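Local coordinates for cupin 2, conserved barrel domain protein (Novosphingobium aromaticivorans DSM 12444, PDB 3ES1) that is of unknown function but folds as a cupin-like beta barrel that pairs with a second copy of itself, at residues A[12-17]-A[46-51]; A[33-38]-A[65-70]; A[135-140]-A[145-150]; A[54-59]-A[151-156]. All coordinates share one frame; numbering follows the deposited sequence.

Interaction 1 (A[12-17]-A[46-51]); sequences PPVQRV and SFLLVW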
# COMPACT_ATOMS: atom_id res chain seq x y z
N PRO A 12 -11.82 14.77 -0.11
CA PRO A 12 -10.72 15.58 -0.68
C PRO A 12 -9.98 14.91 -1.81
O PRO A 12 -9.96 13.68 -1.88
CB PRO A 12 -9.76 15.74 0.52
CG PRO A 12 -10.61 15.66 1.70
CD PRO A 12 -11.63 14.57 1.35
N PRO A 13 -9.43 15.70 -2.74
CA PRO A 13 -8.57 15.10 -3.77
C PRO A 13 -7.32 14.57 -3.13
O PRO A 13 -6.99 14.87 -1.99
CB PRO A 13 -8.24 16.26 -4.72
CG PRO A 13 -8.44 17.52 -3.90
CD PRO A 13 -9.50 17.17 -2.85
N VAL A 14 -6.60 13.79 -3.91
CA VAL A 14 -5.41 13.07 -3.43
C VAL A 14 -4.10 13.67 -3.97
O VAL A 14 -3.92 13.80 -5.16
CB VAL A 14 -5.52 11.59 -3.84
CG1 VAL A 14 -4.27 10.78 -3.40
CG2 VAL A 14 -6.86 10.96 -3.34
N GLN A 15 -3.21 14.04 -3.07
CA GLN A 15 -1.84 14.45 -3.40
C GLN A 15 -0.99 13.23 -3.69
O GLN A 15 -0.95 12.28 -2.90
CB GLN A 15 -1.22 15.24 -2.21
CG GLN A 15 0.24 15.69 -2.40
CD GLN A 15 0.83 16.21 -1.12
OE1 GLN A 15 0.32 15.91 -0.01
NE2 GLN A 15 1.94 16.95 -1.23
N ARG A 16 -0.30 13.30 -4.83
CA ARG A 16 0.67 12.30 -5.27
C ARG A 16 2.04 12.96 -5.46
O ARG A 16 2.17 13.97 -6.16
CB ARG A 16 0.21 11.64 -6.58
CG ARG A 16 1.18 10.53 -7.11
CD ARG A 16 0.70 9.96 -8.43
NE ARG A 16 1.05 10.81 -9.55
CZ ARG A 16 1.24 10.41 -10.79
NH1 ARG A 16 1.10 9.14 -11.12
NH2 ARG A 16 1.58 11.29 -11.70
N VAL A 17 3.03 12.39 -4.81
CA VAL A 17 4.41 12.86 -4.92
C VAL A 17 5.25 11.74 -5.43
O VAL A 17 5.34 10.69 -4.80
CB VAL A 17 4.98 13.39 -3.56
CG1 VAL A 17 6.49 13.69 -3.69
CG2 VAL A 17 4.17 14.62 -3.02
N SER A 46 -16.12 5.99 -6.54
CA SER A 46 -15.36 7.06 -7.19
C SER A 46 -13.88 6.67 -6.97
O SER A 46 -13.48 6.34 -5.86
CB SER A 46 -15.75 8.36 -6.51
OG SER A 46 -15.15 9.48 -7.11
N PHE A 47 -13.10 6.63 -8.03
CA PHE A 47 -11.74 6.07 -7.95
C PHE A 47 -10.63 6.93 -8.55
O PHE A 47 -10.87 7.84 -9.34
CB PHE A 47 -11.71 4.65 -8.55
CG PHE A 47 -11.38 4.61 -10.01
CD1 PHE A 47 -12.24 5.11 -10.97
CD2 PHE A 47 -10.19 4.07 -10.42
CE1 PHE A 47 -11.89 5.08 -12.30
CE2 PHE A 47 -9.84 4.04 -11.74
CZ PHE A 47 -10.68 4.52 -12.68
N LEU A 48 -9.38 6.62 -8.13
CA LEU A 48 -8.18 7.21 -8.72
C LEU A 48 -7.05 6.25 -8.79
O LEU A 48 -6.60 5.77 -7.76
CB LEU A 48 -7.73 8.45 -7.93
CG LEU A 48 -6.47 9.25 -8.30
CD1 LEU A 48 -6.60 9.93 -9.68
CD2 LEU A 48 -6.10 10.29 -7.22
N LEU A 49 -6.57 5.99 -10.02
CA LEU A 49 -5.28 5.28 -10.23
C LEU A 49 -4.13 6.16 -9.81
O LEU A 49 -4.05 7.32 -10.19
CB LEU A 49 -5.15 4.87 -11.70
CG LEU A 49 -3.92 4.09 -12.09
CD1 LEU A 49 -3.77 2.85 -11.22
CD2 LEU A 49 -3.95 3.79 -13.57
N VAL A 50 -3.21 5.60 -9.03
CA VAL A 50 -2.09 6.38 -8.54
C VAL A 50 -0.77 6.00 -9.24
O VAL A 50 -0.05 6.87 -9.67
CB VAL A 50 -2.01 6.29 -7.00
CG1 VAL A 50 -0.73 6.91 -6.50
CG2 VAL A 50 -3.26 7.07 -6.42
N TRP A 51 -0.52 4.70 -9.33
CA TRP A 51 0.70 4.16 -9.95
C TRP A 51 0.50 2.70 -10.34
O TRP A 51 -0.37 2.00 -9.79
CB TRP A 51 1.91 4.28 -8.98
CG TRP A 51 3.28 4.27 -9.66
CD1 TRP A 51 4.10 3.21 -9.81
CD2 TRP A 51 3.91 5.36 -10.35
NE1 TRP A 51 5.21 3.55 -10.53
CE2 TRP A 51 5.13 4.87 -10.87
CE3 TRP A 51 3.56 6.69 -10.58
CZ2 TRP A 51 6.00 5.68 -11.61
CZ3 TRP A 51 4.41 7.48 -11.27
CH2 TRP A 51 5.62 6.98 -11.79
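Arg-16 and Val-14 on strand 14-17 face Val-50 and Leu-48 on strand 46-51; the two strands run nearly parallel, their N-to-C directions 17° apart and axes 9.0 Å from each other, too far for backbone pairing, because strand 27-39 lies between them. The contact runs through side chains and one side-chain bond to a main-chain carbonyl. Val-14 CB packs on Leu-48 CD2 at 3.7 Å, the two side chains lying alongside and running in opposite senses. Arg-16 leaves its backbone with CG anti to N (chi1 -179°) and bends at chi3; its CD passes CG1 of Val-50 at 3.9 Å, and NH1 donates to Val-50 O at 2.9 Å, with the oxygen in the guanidinium plane. The same NH1 lies at the edge of the Trp-51 indole, 3.5 Å from CE3. Asp-33 and Asp-65 supply salt bridges to NE and NH1. A leucine in place of Arg-16 would probably leave the Val-50 carbonyl without this donor and cost Asp-33 and Asp-65 a charged partner. Val-50 and Trp-51 both face Ile-81 on strand 79-86, a classic beta bulge in the antiparallel sheet of a cupin-like barrel, which continues into the second subunit beyond strand 14-21.

Interaction 2 (A[33-38]-A[65-70]); sequences DVTPTR and DGRQRE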
# COMPACT_ATOMS: atom_id res chain seq x y z
N ASP A 33 1.12 16.26 -7.83
CA ASP A 33 -0.22 16.64 -8.29
C ASP A 33 -1.23 16.40 -7.21
O ASP A 33 -1.03 15.56 -6.37
CB ASP A 33 -0.66 15.88 -9.56
CG ASP A 33 -0.74 14.38 -9.37
OD1 ASP A 33 0.27 13.70 -9.58
OD2 ASP A 33 -1.83 13.86 -9.04
N VAL A 34 -2.34 17.14 -7.28
CA VAL A 34 -3.47 16.92 -6.39
C VAL A 34 -4.68 16.70 -7.29
O VAL A 34 -5.08 17.61 -8.02
CB VAL A 34 -3.72 18.14 -5.45
CG1 VAL A 34 -5.02 18.01 -4.64
CG2 VAL A 34 -2.49 18.37 -4.53
N THR A 35 -5.24 15.49 -7.22
CA THR A 35 -6.23 14.99 -8.19
C THR A 35 -7.43 14.29 -7.51
O THR A 35 -7.25 13.49 -6.62
CB THR A 35 -5.56 13.94 -9.12
OG1 THR A 35 -4.41 14.54 -9.72
CG2 THR A 35 -6.48 13.53 -10.25
N PRO A 36 -8.67 14.61 -7.95
CA PRO A 36 -9.85 13.97 -7.37
C PRO A 36 -10.04 12.53 -7.80
O PRO A 36 -9.64 12.15 -8.88
CB PRO A 36 -11.00 14.84 -7.91
CG PRO A 36 -10.49 15.31 -9.25
CD PRO A 36 -9.03 15.61 -8.98
N THR A 37 -10.66 11.74 -6.93
CA THR A 37 -11.26 10.48 -7.37
C THR A 37 -12.52 10.85 -8.20
O THR A 37 -13.20 11.83 -7.94
CB THR A 37 -11.58 9.47 -6.22
OG1 THR A 37 -12.71 9.93 -5.43
CG2 THR A 37 -10.33 9.15 -5.32
N ARG A 38 -12.75 10.06 -9.23
CA ARG A 38 -13.87 10.25 -10.15
C ARG A 38 -14.80 9.05 -10.24
O ARG A 38 -14.42 7.86 -10.13
CB ARG A 38 -13.34 10.62 -11.54
CG ARG A 38 -12.43 11.89 -11.57
CD ARG A 38 -13.15 13.07 -11.01
NE ARG A 38 -14.26 13.46 -11.85
CZ ARG A 38 -14.12 14.23 -12.92
NH1 ARG A 38 -12.91 14.64 -13.25
NH2 ARG A 38 -15.18 14.56 -13.65
N ASP A 65 5.26 7.32 -16.35
CA ASP A 65 4.21 7.61 -15.35
C ASP A 65 3.26 6.43 -15.24
O ASP A 65 2.62 6.02 -16.21
CB ASP A 65 3.43 8.89 -15.67
CG ASP A 65 2.50 9.29 -14.57
OD1 ASP A 65 2.02 8.43 -13.80
OD2 ASP A 65 2.20 10.47 -14.44
N GLY A 66 3.22 5.85 -14.04
CA GLY A 66 2.49 4.65 -13.77
C GLY A 66 0.99 4.82 -13.96
O GLY A 66 0.26 3.85 -14.17
N ARG A 67 0.55 6.07 -13.97
CA ARG A 67 -0.86 6.40 -14.10
C ARG A 67 -1.24 6.39 -15.59
O ARG A 67 -2.39 6.29 -15.95
CB ARG A 67 -1.13 7.76 -13.43
CG ARG A 67 -2.45 8.31 -13.62
CD ARG A 67 -2.58 9.65 -12.87
NE ARG A 67 -2.90 9.52 -11.46
CZ ARG A 67 -2.68 10.45 -10.52
NH1 ARG A 67 -2.15 11.61 -10.83
NH2 ARG A 67 -3.00 10.21 -9.26
N GLN A 68 -0.23 6.39 -16.44
CA GLN A 68 -0.44 6.53 -17.87
C GLN A 68 0.20 5.40 -18.63
O GLN A 68 0.61 5.57 -19.77
CB GLN A 68 0.16 7.85 -18.39
CG GLN A 68 -0.35 9.10 -17.72
CD GLN A 68 -1.84 9.35 -17.98
OE1 GLN A 68 -2.40 8.89 -18.98
NE2 GLN A 68 -2.47 10.10 -17.08
N ARG A 69 0.35 4.26 -18.00
CA ARG A 69 0.99 3.12 -18.62
C ARG A 69 0.00 2.33 -19.47
O ARG A 69 -1.12 2.04 -19.04
CB ARG A 69 1.60 2.23 -17.52
CG ARG A 69 2.34 1.02 -17.97
CD ARG A 69 2.80 0.17 -16.77
NE ARG A 69 3.47 0.90 -15.71
CZ ARG A 69 4.73 1.30 -15.78
NH1 ARG A 69 5.42 1.08 -16.91
NH2 ARG A 69 5.31 1.91 -14.77
N GLU A 70 0.44 2.02 -20.68
CA GLU A 70 -0.30 1.13 -21.58
C GLU A 70 -0.57 -0.20 -20.92
O GLU A 70 0.23 -0.73 -20.16
CB GLU A 70 0.49 0.89 -22.88
O HOH W 1 -3.03 12.41 -7.32
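Arg-67 reaches from the loop 65-70 across to Asp-33 and Thr-35 on strand 33-35. Its CB points toward that strand, and CG stands anti to the backbone N (chi1 173°), carrying the chain outward until it bends at chi3. The side chain packs on Leu-48 of strand 45-53, and beyond CD, NE donates to Leu-49 O in the same strand. CZ lies 3.8 Å from Asp-33 OD2, and it is NH1 that closes the salt bridge, 2.9 Å from the same OD2 with a nearly straight N-H (167°). The carboxylate oxygen sits in the guanidinium plane, yet NH1 meets the carboxylate from above its plane, and the two planes stand 70° apart. NH2 donates a hydrogen bond to a water at 2.9 Å, and this water donates in turn to Asp-33 OD2. The start of 65-70 is shaped by an Asx turn, in which Asp-65 OD1 accepts from the backbone N of Arg-67 at 2.8 Å, fixing the base of the long side chain. On the strand, Thr-35 OG1 donates to Asp-33 OD2 at 2.8 Å, from the same face as NH1. Three donors thus gather on one oxygen, which would limit rotation of the carboxylate, while OD1 is engaged by NE of Arg-16. The guanidinium groups of Arg-16 and Arg-67 lie close together, their like charges probably offset by Asp-33, which both of them contact.

Interaction 3 (A[135-140]-A[145-150]); sequences HLWRNT and CRIAFI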
# COMPACT_ATOMS: atom_id res chain seq x y z
N HIS A 135 -14.25 -11.93 -3.27
CA HIS A 135 -14.78 -10.91 -2.32
C HIS A 135 -15.58 -9.79 -2.98
O HIS A 135 -15.46 -9.51 -4.18
CB HIS A 135 -13.61 -10.23 -1.58
CG HIS A 135 -12.76 -9.40 -2.49
ND1 HIS A 135 -11.85 -9.97 -3.36
CD2 HIS A 135 -12.81 -8.08 -2.80
CE1 HIS A 135 -11.30 -9.02 -4.09
NE2 HIS A 135 -11.88 -7.87 -3.79
N LEU A 136 -16.32 -9.07 -2.14
CA LEU A 136 -16.87 -7.75 -2.50
C LEU A 136 -16.69 -6.79 -1.32
O LEU A 136 -16.51 -7.21 -0.16
CB LEU A 136 -18.38 -7.86 -2.91
CG LEU A 136 -19.47 -8.26 -1.90
CD1 LEU A 136 -19.83 -7.09 -0.93
CD2 LEU A 136 -20.70 -8.74 -2.61
N TRP A 137 -16.75 -5.52 -1.62
CA TRP A 137 -16.74 -4.44 -0.62
C TRP A 137 -18.12 -3.76 -0.57
O TRP A 137 -18.67 -3.41 -1.61
CB TRP A 137 -15.68 -3.39 -0.95
CG TRP A 137 -14.30 -3.92 -1.12
CD1 TRP A 137 -13.71 -4.26 -2.29
CD2 TRP A 137 -13.38 -4.29 -0.08
NE1 TRP A 137 -12.45 -4.77 -2.08
CE2 TRP A 137 -12.22 -4.82 -0.73
CE3 TRP A 137 -13.40 -4.24 1.31
CZ2 TRP A 137 -11.11 -5.25 -0.04
CZ3 TRP A 137 -12.29 -4.66 2.00
CH2 TRP A 137 -11.16 -5.16 1.32
N ARG A 138 -18.62 -3.59 0.63
CA ARG A 138 -19.95 -2.99 0.87
C ARG A 138 -19.88 -1.91 1.93
O ARG A 138 -19.36 -2.11 3.00
CB ARG A 138 -20.99 -4.05 1.28
CG ARG A 138 -22.42 -3.49 1.47
CD ARG A 138 -23.40 -4.57 1.89
NE ARG A 138 -23.56 -5.58 0.84
CZ ARG A 138 -23.12 -6.82 0.92
NH1 ARG A 138 -22.50 -7.24 2.01
NH2 ARG A 138 -23.34 -7.64 -0.08
N ASN A 139 -20.38 -0.73 1.56
CA ASN A 139 -20.51 0.40 2.49
C ASN A 139 -21.92 0.43 3.01
O ASN A 139 -22.85 0.77 2.28
CB ASN A 139 -20.19 1.72 1.79
CG ASN A 139 -20.08 2.89 2.73
OD1 ASN A 139 -20.56 2.87 3.86
ND2 ASN A 139 -19.43 3.94 2.26
N THR A 140 -22.06 0.04 4.27
CA THR A 140 -23.37 -0.07 4.89
C THR A 140 -23.59 1.16 5.79
O THR A 140 -24.54 1.22 6.57
CB THR A 140 -23.46 -1.35 5.73
OG1 THR A 140 -22.54 -1.23 6.80
CG2 THR A 140 -23.11 -2.57 4.90
N CYS A 145 -16.51 5.77 2.18
CA CYS A 145 -15.34 5.11 2.72
C CYS A 145 -14.23 5.08 1.67
O CYS A 145 -14.43 4.59 0.54
CB CYS A 145 -15.70 3.66 3.08
SG CYS A 145 -14.29 2.73 3.70
N ARG A 146 -13.09 5.62 2.03
CA ARG A 146 -11.91 5.65 1.15
C ARG A 146 -10.92 4.57 1.55
O ARG A 146 -10.51 4.46 2.69
CB ARG A 146 -11.21 7.01 1.19
CG ARG A 146 -9.93 7.03 0.35
CD ARG A 146 -9.40 8.44 0.12
NE ARG A 146 -10.26 9.13 -0.83
CZ ARG A 146 -10.17 10.42 -1.17
NH1 ARG A 146 -9.23 11.23 -0.67
NH2 ARG A 146 -11.04 10.90 -2.03
N ILE A 147 -10.55 3.78 0.55
CA ILE A 147 -9.57 2.72 0.73
C ILE A 147 -8.45 2.83 -0.31
O ILE A 147 -8.70 3.06 -1.47
CB ILE A 147 -10.22 1.27 0.64
CG1 ILE A 147 -11.44 1.14 1.57
CG2 ILE A 147 -9.18 0.19 1.00
CD1 ILE A 147 -12.31 -0.12 1.34
N ALA A 148 -7.22 2.74 0.17
CA ALA A 148 -6.05 2.63 -0.72
C ALA A 148 -5.76 1.16 -0.91
O ALA A 148 -5.57 0.40 0.08
CB ALA A 148 -4.81 3.33 -0.08
N PHE A 149 -5.70 0.76 -2.18
CA PHE A 149 -5.42 -0.61 -2.55
C PHE A 149 -4.13 -0.74 -3.33
O PHE A 149 -3.91 -0.07 -4.35
CB PHE A 149 -6.54 -1.19 -3.43
CG PHE A 149 -7.81 -1.47 -2.73
CD1 PHE A 149 -7.90 -2.50 -1.81
CD2 PHE A 149 -8.93 -0.72 -2.99
CE1 PHE A 149 -9.10 -2.77 -1.16
CE2 PHE A 149 -10.16 -1.00 -2.34
CZ PHE A 149 -10.24 -2.01 -1.43
N ILE A 150 -3.31 -1.67 -2.87
CA ILE A 150 -2.12 -2.10 -3.57
C ILE A 150 -2.23 -3.57 -4.01
O ILE A 150 -2.32 -4.47 -3.19
CB ILE A 150 -0.84 -1.91 -2.72
CG1 ILE A 150 -0.65 -0.45 -2.27
CG2 ILE A 150 0.42 -2.35 -3.51
CD1 ILE A 150 -1.49 0.02 -1.05
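Trp-137 and Phe-149 form the centre of a buried, almost wholly apolar contact between strand 136-138, at the edge of the small three-stranded sheet, and strand 145-153 of the large sheet, so that the two sheets of the cupin-like barrel meet here through their inward-pointing side chains. The phenyl ring brings its rim, CE1 and CZ, over one face of the indole: CE1 is 3.4 Å from CZ2, and CZ is 3.5 Å from CE2. The rings are neither stacked nor at right angles; the planes of the phenyl and the five-membered ring make 50°, with centroids 5.0 Å apart. Trp-137 reaches this position with CG anti to its carbonyl carbon (chi1 -55°), and Phe-149 comes from the opposite direction. CD1 of Ile-147 also approaches the indole, at 4.3 Å from CE3, while CG2 of the same isoleucine lies over a face of the phenyl ring. Putting an alanine at Trp-137 would probably open a gap between the sheets and leave the Phe-149 ring less restrained on the side the indole covers. Nearer the connecting turn, Asn-139 packs its ND2 3.8 Å from CB of Cys-145; its amide is held instead by Thr-141, Lys-143 and Met-86, with OD1 accepting from the Thr-141 hydroxyl and ND2 donating to the two carbonyls. No hydrogen bond spans the two segments, which implies that shape and aromatic surface join them, and that the buried polar group at one end finds its partners in the adjoining turn and strand 79-86.

Interaction 4 (A[54-59]-A[151-156]); sequences ATVPAD and LIEAPA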
# COMPACT_ATOMS: atom_id res chain seq x y z
N ALA A 54 5.02 -2.32 -14.54
CA ALA A 54 4.70 -3.28 -15.61
C ALA A 54 5.02 -4.69 -15.12
O ALA A 54 4.37 -5.64 -15.51
CB ALA A 54 5.46 -2.97 -16.93
N THR A 55 6.00 -4.77 -14.23
CA THR A 55 6.47 -6.04 -13.66
C THR A 55 6.65 -5.92 -12.16
O THR A 55 6.75 -4.81 -11.61
CB THR A 55 7.83 -6.45 -14.25
OG1 THR A 55 8.82 -5.47 -13.92
CG2 THR A 55 7.75 -6.57 -15.82
N VAL A 56 6.66 -7.09 -11.52
CA VAL A 56 7.25 -7.24 -10.20
C VAL A 56 8.26 -8.41 -10.28
O VAL A 56 7.90 -9.48 -10.78
CB VAL A 56 6.17 -7.45 -9.07
CG1 VAL A 56 5.31 -6.19 -8.88
CG2 VAL A 56 5.28 -8.68 -9.30
N PRO A 57 9.53 -8.19 -9.85
CA PRO A 57 10.09 -6.92 -9.36
C PRO A 57 9.92 -5.77 -10.34
O PRO A 57 9.82 -5.95 -11.55
CB PRO A 57 11.57 -7.23 -9.13
CG PRO A 57 11.65 -8.74 -9.00
CD PRO A 57 10.56 -9.28 -9.84
N ALA A 58 9.91 -4.58 -9.76
CA ALA A 58 9.68 -3.34 -10.49
C ALA A 58 10.99 -2.87 -11.12
O ALA A 58 12.02 -3.55 -11.05
CB ALA A 58 9.08 -2.28 -9.59
N ASP A 59 10.92 -1.68 -11.71
CA ASP A 59 12.07 -1.11 -12.46
C ASP A 59 12.20 0.35 -12.20
O ASP A 59 11.42 1.16 -12.71
CB ASP A 59 11.88 -1.32 -13.96
CG ASP A 59 13.10 -0.93 -14.78
OD1 ASP A 59 14.06 -0.39 -14.24
OD2 ASP A 59 13.04 -1.12 -16.01
N LEU A 151 -2.20 -3.79 -5.31
CA LEU A 151 -2.40 -5.12 -5.85
C LEU A 151 -1.10 -5.61 -6.47
O LEU A 151 -0.53 -4.96 -7.32
CB LEU A 151 -3.58 -5.15 -6.88
CG LEU A 151 -4.95 -4.64 -6.38
CD1 LEU A 151 -5.14 -3.11 -6.59
CD2 LEU A 151 -6.12 -5.41 -7.04
N ILE A 152 -0.67 -6.78 -6.04
CA ILE A 152 0.59 -7.35 -6.48
C ILE A 152 0.35 -8.73 -7.09
O ILE A 152 -0.29 -9.59 -6.49
CB ILE A 152 1.59 -7.48 -5.29
CG1 ILE A 152 1.95 -6.12 -4.68
CG2 ILE A 152 2.90 -8.19 -5.73
CD1 ILE A 152 2.57 -6.20 -3.28
N GLU A 153 0.77 -8.85 -8.36
CA GLU A 153 0.74 -10.09 -9.12
C GLU A 153 1.02 -11.34 -8.28
O GLU A 153 1.95 -11.36 -7.47
CB GLU A 153 1.76 -9.97 -10.28
CG GLU A 153 1.82 -11.19 -11.16
CD GLU A 153 2.87 -11.11 -12.26
OE1 GLU A 153 3.45 -10.01 -12.51
OE2 GLU A 153 3.13 -12.18 -12.85
N ALA A 154 0.15 -12.35 -8.43
CA ALA A 154 0.42 -13.71 -7.95
C ALA A 154 -0.27 -14.69 -8.89
O ALA A 154 -1.27 -14.35 -9.54
CB ALA A 154 -0.03 -13.94 -6.48
N PRO A 155 0.29 -15.89 -9.01
CA PRO A 155 -0.43 -16.91 -9.77
C PRO A 155 -1.83 -17.20 -9.21
O PRO A 155 -2.16 -16.91 -8.04
CB PRO A 155 0.47 -18.14 -9.66
CG PRO A 155 1.76 -17.67 -9.13
CD PRO A 155 1.54 -16.38 -8.45
N ALA A 156 -2.62 -17.80 -10.07
CA ALA A 156 -3.89 -18.33 -9.65
C ALA A 156 -3.68 -19.22 -8.47
O ALA A 156 -2.69 -19.96 -8.37
CB ALA A 156 -4.58 -19.10 -10.82
O HOH W 2 5.69 -9.08 -13.42
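Val-56, in the loop 54-59, lies beside the end of strand 151-153, its CA 7.2 Å from that of Glu-153, and no direct backbone hydrogen bond joins the two segments. The side chain of Val-56 points toward the strand and touches it with a single branch: CG2 lies 3.9 Å from CB of Glu-153 and, more loosely, 4.3 Å from CG2 of Ile-152. This methyl stands between the backbone N and the carbonyl carbon, whereas CG1 lies anti to the carbonyl carbon (chi1 -66°). Glu-153 runs alongside the valine in the opposite sense. Its CG is anti to the backbone N and the chain stays extended beyond it, which carries the carboxylate past the valine methyl, with OE1 also 3.9 Å from CG2. A water links the polar parts of the two segments: it accepts from Val-56 N at 2.9 Å and donates to Glu-153 OE1 at 2.6 Å. The same OE1 takes a hydrogen bond from Gly-78 N, so this one oxygen ties the strand both to the loop and to the residue leading into strand 79-86. Within the loop, Thr-55 OG1 donates to Pro-57 O at 2.6 Å, spanning the cis peptide bond that precedes Pro-57 and bracing the turn there. Strand 145-153 runs between strands 79-86 and 99-107; Val-56 also touches Ser-79 of the former, and Ile-152 packs on Ile-100 and Tyr-102 of the latter. Pro-57 and Ala-58 pack against Glu-153 and Ile-100 of the second subunit, placing this end of the sheet at the dimer interface.

Interactions 1 and 3 are buried, whereas interaction 2 lies at the surface; interaction 4 is mostly buried but adjoins the second subunit, as interaction 1 also does. All four reach the large antiparallel sheet. Interactions 1 and 2 lie close together in it, with centres about 7 Å apart, and are coupled through charged side chains: Arg-67 binds the carbonyl of Leu-49, and Arg-16 reaches Asp-33 and Asp-65. Interactions 3 and 4 use successive parts of strand 145-153, about 21 Å apart between centres. Chemistry differs accordingly: aromatic packing between the sheets in 3, a water-bridged loop contact in 4, ion pairing in 2, and both apolar packing and an arginine-to-carbonyl bond in 1.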